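Local coordinates for protein predicted acetamidase/formamidase (Thermoanaerobacter tengcongensis, PDB 3TKK) that probably hydrolyses carbon–nitrogen bonds in linear amides, as an acetamidase/formamidase-family enzyme that binds zinc and calcium, at residues A[155-160]-A[278-283]; A[228-233]-A[242-247]; A[94-99]-A[104-109]. All coordinates share one frame; numbering follows the deposited sequence.

How the contacts relate
Along the chain contact 3 comes first and closes before contact 1 opens; contact 2 then falls between the two halves of contact 1. Contacts 1 and 2 have centres 13 Å apart and touch, M158 packing on I231 and K283 on S233. Both adjoin the nine-stranded sheet, contact 1 through the loop before strand 283-290, while 155-157 belongs to another sheet. Contact 3 lies in a separate four-stranded sheet, its centre 19 Å from contact 1 and 31 Å from contact 2, although G99 still meets V279. The trio thus runs from a helix-covered sheet through the calcium site to a hairpin, and all three reach the second subunit, contact 1 through K283.

Contact 1 of 3, residues A[155-160]-A[278-283]; sequences GGNMDT and VVDPLK. With CA (calcium ion), chain G.
The ND2 end of the N157 amide sits over one face of the D280 carboxylate, the two planes 28° apart, with ND2 at nearly equal distances from the three atoms of the acid group. ND2 is 3.2 Å from D280 OD2, but the angle is too poor for a hydrogen bond. At the OD2 end of the acid comes the carboxylate of D159, its plane turned by 61°; D159 OD2 and D280 OD2 are 2.8 Å apart. The amide uses its N-H groups differently: ND2 donates to the backbone oxygen of G149 and, over 2.8 Å, to water 1. That water in turn donates to D280 OD1 at 2.7 Å and binds the calcium ion. With CG anti to the backbone N (chi1 -170°), the N157 side chain reaches across to the metal, and its OD1 coordinates calcium at 2.3 Å. D159 grips the same ion with both oxygens, OD1 at 2.3 Å and OD2 at 2.6 Å, while D184 and two further waters complete seven ligand atoms. The backbone of N157 is the centre of an inverse gamma turn, closed by M158 N donating to G156 O, and behind the first shell the D280 loop is fastened by Q277 OE1, which accepts from the amides of V279 and D280. Replacing D280 by alanine would probably cost water 1 its acceptor and leave it freer to turn about its calcium bond. Calcium binding in this example is therefore a two-layer affair: N157, D159 and D184 hold the ion directly, D280 orients one of its waters from the second shell, and D184, a ligand of both metals, ties the site to the neighbouring zinc.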
# COMPACT_ATOMS: atom_id res chain seq x y z
N GLY A 155 0.56 -15.81 -12.02
CA GLY A 155 1.47 -15.61 -10.94
C GLY A 155 2.82 -15.24 -11.50
O GLY A 155 2.91 -14.37 -12.34
N GLY A 156 3.88 -15.85 -11.01
CA GLY A 156 5.25 -15.50 -11.51
C GLY A 156 5.90 -14.48 -10.54
O GLY A 156 5.77 -14.63 -9.36
N ASN A 157 6.52 -13.44 -11.05
CA ASN A 157 7.40 -12.57 -10.19
C ASN A 157 6.53 -11.44 -9.63
O ASN A 157 6.62 -10.26 -10.02
CB ASN A 157 8.47 -11.94 -11.06
CG ASN A 157 9.56 -11.24 -10.25
OD1 ASN A 157 9.74 -11.44 -9.07
ND2 ASN A 157 10.30 -10.37 -10.94
N MET A 158 5.72 -11.81 -8.69
CA MET A 158 4.79 -10.90 -8.07
C MET A 158 5.38 -10.13 -6.84
O MET A 158 4.73 -9.21 -6.40
CB MET A 158 3.57 -11.68 -7.58
CG MET A 158 2.83 -12.47 -8.59
SD MET A 158 1.33 -13.27 -7.94
CE MET A 158 2.14 -14.70 -7.26
N ASP A 159 6.52 -10.61 -6.25
CA ASP A 159 7.26 -9.94 -5.15
C ASP A 159 6.27 -9.36 -4.18
O ASP A 159 6.29 -8.14 -3.82
CB ASP A 159 8.26 -8.89 -5.60
CG ASP A 159 9.53 -9.50 -6.29
OD1 ASP A 159 9.90 -10.69 -6.14
OD2 ASP A 159 10.01 -8.84 -7.24
N THR A 160 5.45 -10.28 -3.67
CA THR A 160 4.44 -9.94 -2.68
C THR A 160 4.75 -10.39 -1.25
O THR A 160 4.88 -11.61 -1.02
CB THR A 160 3.05 -10.49 -3.22
OG1 THR A 160 2.69 -9.75 -4.44
CG2 THR A 160 2.01 -10.29 -2.12
N VAL A 278 7.08 -2.09 -7.58
CA VAL A 278 7.01 -1.15 -8.73
C VAL A 278 8.22 -1.18 -9.60
O VAL A 278 8.42 -0.29 -10.38
CB VAL A 278 6.86 0.30 -8.20
CG1 VAL A 278 5.58 0.35 -7.35
CG2 VAL A 278 8.06 0.64 -7.21
N VAL A 279 8.98 -2.26 -9.59
CA VAL A 279 10.23 -2.07 -10.27
C VAL A 279 10.33 -3.21 -11.36
O VAL A 279 11.33 -3.28 -12.04
CB VAL A 279 11.42 -2.33 -9.18
CG1 VAL A 279 11.42 -1.27 -8.01
CG2 VAL A 279 11.40 -3.68 -8.62
N ASP A 280 9.41 -4.20 -11.40
CA ASP A 280 9.57 -5.32 -12.32
C ASP A 280 8.96 -4.87 -13.67
O ASP A 280 8.48 -3.71 -13.85
CB ASP A 280 8.95 -6.68 -11.80
CG ASP A 280 9.58 -7.18 -10.43
OD1 ASP A 280 10.79 -6.97 -10.27
OD2 ASP A 280 8.90 -7.80 -9.54
N PRO A 281 9.04 -5.75 -14.69
CA PRO A 281 8.61 -5.27 -16.01
C PRO A 281 7.10 -4.86 -15.97
O PRO A 281 6.66 -4.02 -16.68
CB PRO A 281 8.78 -6.53 -16.89
CG PRO A 281 9.99 -7.33 -16.24
CD PRO A 281 9.67 -7.09 -14.70
N LEU A 282 6.31 -5.47 -15.10
CA LEU A 282 5.02 -4.96 -14.78
C LEU A 282 5.05 -4.71 -13.29
O LEU A 282 5.86 -5.42 -12.55
CB LEU A 282 4.02 -6.05 -15.12
CG LEU A 282 3.87 -6.65 -16.51
CD1 LEU A 282 2.64 -7.72 -16.62
CD2 LEU A 282 3.73 -5.55 -17.67
N LYS A 283 4.19 -3.80 -12.80
CA LYS A 283 4.01 -3.51 -11.28
C LYS A 283 2.89 -4.36 -10.79
O LYS A 283 2.06 -4.79 -11.59
CB LYS A 283 3.62 -2.02 -11.11
CG LYS A 283 4.59 -1.15 -12.14
CD LYS A 283 4.51 0.26 -11.69
CE LYS A 283 5.56 1.25 -12.36
NZ LYS A 283 6.27 0.44 -13.29
CA CA G . 11.55 -10.82 -7.80
O HOH W 1 12.23 -9.06 -9.38
O HOH W 2 13.41 -9.65 -6.60
O HOH W 3 13.23 -11.62 -9.45

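Contact 2 of 3, residues A[228-233]-A[242-247]; sequences TATIAS and EIAVHD
T230 carries its OG1 in the crowded position between the backbone N and the carbonyl carbon (chi1 39°), and this rotation aims the hydroxyl at the helix, where it donates to A244 O at 2.8 Å. It arrives above the carbonyl plane, 45° out of it, rather than on a lone pair. The same torsion swings the methyl CG2 round to D247, 4.2 Å from its backbone C. In I243 the CG2 branch stands anti to the backbone N, which presses it against the methyl of A232: CG2 and CB are 3.4 Å apart, tighter than ordinary van der Waals contact. The longer arm of I243 runs on past A232, its CD1 coming to 4.0 Å from S233 O. Next to this pair the CB atoms of A232 and A244 sit 4.3 Å apart, and two such small residues facing each other allow the short segments to approach with their axes only 7.0 Å apart. A water bridges the two segments, lying 2.8 Å from I231 O and 2.7 Å from D247 OD2, an oxygen that also accepts from N219. A244 O also accepts a weak bond from D247 N, and the threonine hydroxyl makes the shorter one. Meanwhile the helix side bearing V245 and H246 packs on V100 and N103 of the second subunit. The general pattern is that of a strand followed directly by a helix folded back over its own sheet: the two segments run roughly antiparallel, 141° between their directions, and through strand 227-234, flanked by 221-223 and 283-290, helix 237-255 covers the mixed sheet.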
# COMPACT_ATOMS: atom_id res chain seq x y z
N THR A 228 -7.27 -11.31 3.12
CA THR A 228 -7.39 -12.03 1.89
C THR A 228 -7.22 -10.98 0.84
O THR A 228 -7.90 -9.95 0.90
CB THR A 228 -8.82 -12.70 1.72
OG1 THR A 228 -8.90 -13.80 2.63
CG2 THR A 228 -8.91 -13.39 0.30
N ALA A 229 -6.30 -11.15 -0.11
CA ALA A 229 -6.08 -9.98 -0.98
C ALA A 229 -6.00 -10.46 -2.40
O ALA A 229 -5.31 -11.45 -2.60
CB ALA A 229 -4.70 -9.38 -0.64
N THR A 230 -6.63 -9.78 -3.38
CA THR A 230 -6.52 -10.24 -4.73
C THR A 230 -5.24 -9.62 -5.14
O THR A 230 -4.90 -8.53 -4.54
CB THR A 230 -7.71 -9.65 -5.57
OG1 THR A 230 -7.95 -8.27 -5.14
CG2 THR A 230 -9.09 -10.42 -5.21
N ILE A 231 -4.53 -10.22 -6.14
CA ILE A 231 -3.22 -9.65 -6.62
C ILE A 231 -3.37 -9.41 -8.13
O ILE A 231 -4.03 -10.24 -8.80
CB ILE A 231 -2.16 -10.72 -6.50
CG1 ILE A 231 -2.10 -11.33 -5.03
CG2 ILE A 231 -0.71 -10.15 -6.94
CD1 ILE A 231 -1.66 -10.37 -4.10
N ALA A 232 -2.86 -8.32 -8.68
CA ALA A 232 -2.86 -8.21 -10.17
C ALA A 232 -1.63 -7.47 -10.66
O ALA A 232 -1.13 -6.65 -9.87
CB ALA A 232 -4.03 -7.43 -10.61
N SER A 233 -1.25 -7.62 -11.98
CA SER A 233 -0.10 -6.90 -12.47
C SER A 233 -0.49 -6.28 -13.82
O SER A 233 -1.36 -6.81 -14.46
CB SER A 233 1.15 -7.87 -12.62
OG SER A 233 1.33 -8.59 -11.37
N GLU A 242 -6.66 -1.13 -10.22
CA GLU A 242 -8.00 -1.24 -10.77
C GLU A 242 -8.40 -2.73 -11.04
O GLU A 242 -9.54 -3.13 -10.78
CB GLU A 242 -8.14 -0.43 -12.11
CG GLU A 242 -9.20 -1.03 -12.95
CD GLU A 242 -9.15 -0.77 -14.52
OE1 GLU A 242 -9.30 0.41 -14.89
OE2 GLU A 242 -8.98 -1.79 -15.32
N ILE A 243 -7.47 -3.54 -11.57
CA ILE A 243 -7.77 -4.91 -11.84
C ILE A 243 -8.00 -5.60 -10.48
O ILE A 243 -9.02 -6.32 -10.33
CB ILE A 243 -6.60 -5.63 -12.57
CG1 ILE A 243 -6.55 -5.07 -14.08
CG2 ILE A 243 -6.86 -7.19 -12.54
CD1 ILE A 243 -5.06 -5.24 -14.71
N ALA A 244 -7.08 -5.46 -9.57
CA ALA A 244 -7.26 -6.08 -8.23
C ALA A 244 -8.61 -5.80 -7.60
O ALA A 244 -9.21 -6.72 -7.09
CB ALA A 244 -6.13 -5.78 -7.22
N VAL A 245 -9.03 -4.56 -7.60
CA VAL A 245 -10.33 -4.18 -7.03
C VAL A 245 -11.47 -4.83 -7.76
O VAL A 245 -12.37 -5.36 -7.13
CB VAL A 245 -10.47 -2.61 -7.05
CG1 VAL A 245 -11.82 -2.05 -6.54
CG2 VAL A 245 -9.41 -2.08 -6.18
N HIS A 246 -11.47 -4.76 -9.11
CA HIS A 246 -12.51 -5.41 -9.86
C HIS A 246 -12.61 -6.91 -9.60
O HIS A 246 -13.74 -7.43 -9.60
CB HIS A 246 -12.40 -5.14 -11.41
CG HIS A 246 -12.75 -3.73 -11.79
ND1 HIS A 246 -14.00 -3.38 -12.25
CD2 HIS A 246 -12.00 -2.61 -11.87
CE1 HIS A 246 -14.04 -2.08 -12.48
NE2 HIS A 246 -12.82 -1.62 -12.31
N ASP A 247 -11.46 -7.60 -9.39
CA ASP A 247 -11.48 -9.03 -9.27
C ASP A 247 -12.11 -9.30 -7.89
O ASP A 247 -12.89 -10.24 -7.79
CB ASP A 247 -10.07 -9.72 -9.36
CG ASP A 247 -9.47 -9.70 -10.80
OD1 ASP A 247 -10.20 -9.61 -11.85
OD2 ASP A 247 -8.24 -9.76 -10.86
O HOH W 4 -6.74 -9.79 -8.56

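Contact 3 of 3, residues A[94-99]-A[104-109]; sequences TGKGLG and LMEGLY
A beta hairpin ends here: strands 89-95 and 108-116, neighbours in an antiparallel sheet of four, are joined by a long connection that begins with a type II turn from G95 to L98. T94 and Y109 form a hydrogen-bonded pair, T94 N reaching Y109 O at 3.1 Å and Y109 N reaching T94 O at 2.9 Å. The next pair, G95 with L108, is a non-hydrogen-bonded one, and its glycine is demanded by geometry, since a side chain there would run into G107 O. That oxygen instead receives K96 N at 2.7 Å, which carries the pairing past the end of the strand. On the face of T94 and Y109 the thioether of M105 crosses the threonine at about a right angle; the bend at its last torsion (chi3 -77°) brings CE beside T94 OG1, while SD lies 3.6 Å from T94 CG2. OG1 itself is hydrogen-bonded to G195 O, and E261 of the second subunit packs on M105 and Y109. Over the other face L98 and L108 cross at right angles, CD1 of the first 3.6 Å from CD2 of the second. At the exposed end of the hairpin K96 and E106 run alongside each other in the same direction, in a long salt bridge with NZ 3.9 Å from OE1. A water also links K96 NZ (2.6 Å) to M105 O (2.5 Å), both distances short.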
# COMPACT_ATOMS: atom_id res chain seq x y z
N THR A 94 21.52 -3.07 -6.39
CA THR A 94 20.80 -1.93 -6.98
C THR A 94 21.71 -1.28 -7.98
O THR A 94 22.71 -1.83 -8.30
CB THR A 94 20.45 -0.88 -5.91
OG1 THR A 94 19.55 0.10 -6.47
CG2 THR A 94 21.72 -0.17 -5.32
N GLY A 95 21.41 -0.07 -8.44
CA GLY A 95 22.37 0.58 -9.35
C GLY A 95 21.77 1.48 -10.38
O GLY A 95 20.57 1.72 -10.34
N LYS A 96 22.59 2.01 -11.30
CA LYS A 96 22.05 2.94 -12.30
C LYS A 96 20.82 2.37 -13.06
O LYS A 96 20.85 1.25 -13.60
CB LYS A 96 23.12 3.22 -13.33
CG LYS A 96 22.92 4.46 -14.06
CD LYS A 96 23.91 4.49 -15.25
CE LYS A 96 24.02 5.94 -15.76
NZ LYS A 96 22.73 6.50 -15.23
N GLY A 97 19.75 3.14 -13.10
CA GLY A 97 18.58 2.73 -13.86
C GLY A 97 17.89 1.58 -13.15
O GLY A 97 17.03 0.97 -13.73
N LEU A 98 18.22 1.26 -11.92
CA LEU A 98 17.44 0.15 -11.32
C LEU A 98 16.53 0.62 -10.19
O LEU A 98 16.99 1.27 -9.33
CB LEU A 98 18.35 -0.98 -10.81
CG LEU A 98 19.40 -1.59 -11.83
CD1 LEU A 98 20.52 -2.50 -11.13
CD2 LEU A 98 18.74 -2.33 -13.08
N GLY A 99 15.24 0.24 -10.25
CA GLY A 99 14.23 0.57 -9.24
C GLY A 99 13.95 2.05 -9.23
O GLY A 99 14.46 2.83 -10.09
N LEU A 104 19.49 7.99 -9.61
CA LEU A 104 20.49 8.70 -8.80
C LEU A 104 21.88 8.04 -8.77
O LEU A 104 22.74 8.51 -8.10
CB LEU A 104 19.98 8.77 -7.35
CG LEU A 104 18.59 9.40 -7.03
CD1 LEU A 104 18.33 9.48 -5.42
CD2 LEU A 104 18.49 10.76 -7.58
N MET A 105 22.03 6.87 -9.37
CA MET A 105 23.19 6.03 -9.13
C MET A 105 23.94 5.81 -10.44
O MET A 105 23.35 5.95 -11.47
CB MET A 105 22.70 4.67 -8.60
CG MET A 105 22.37 4.77 -7.05
SD MET A 105 21.74 3.25 -6.44
CE MET A 105 20.03 3.24 -7.04
N GLU A 106 25.22 5.43 -10.35
CA GLU A 106 26.09 5.17 -11.52
C GLU A 106 26.62 3.74 -11.37
O GLU A 106 26.83 3.27 -10.24
CB GLU A 106 27.23 6.14 -11.47
CG GLU A 106 26.80 7.57 -11.75
CD GLU A 106 26.20 7.70 -13.14
OE1 GLU A 106 26.37 6.80 -13.99
OE2 GLU A 106 25.55 8.74 -13.38
N GLY A 107 26.82 3.02 -12.47
CA GLY A 107 27.23 1.63 -12.36
C GLY A 107 26.25 0.68 -11.64
O GLY A 107 25.03 0.90 -11.61
N LEU A 108 26.79 -0.42 -11.10
CA LEU A 108 25.97 -1.50 -10.63
C LEU A 108 26.46 -1.88 -9.20
O LEU A 108 27.64 -1.89 -8.95
CB LEU A 108 26.12 -2.72 -11.57
CG LEU A 108 24.82 -3.54 -11.71
CD1 LEU A 108 24.07 -3.95 -10.34
CD2 LEU A 108 23.83 -2.74 -12.62
N TYR A 109 25.55 -2.21 -8.30
CA TYR A 109 25.96 -2.41 -6.93
C TYR A 109 25.47 -3.74 -6.52
O TYR A 109 24.38 -4.10 -6.95
CB TYR A 109 25.23 -1.41 -6.04
CG TYR A 109 25.44 -1.57 -4.53
CD1 TYR A 109 26.54 -1.02 -3.89
CD2 TYR A 109 24.52 -2.27 -3.75
CE1 TYR A 109 26.74 -1.14 -2.48
CE2 TYR A 109 24.70 -2.38 -2.32
CZ TYR A 109 25.80 -1.78 -1.73
OH TYR A 109 25.93 -1.88 -0.36
O HOH W 5 21.84 7.34 -12.92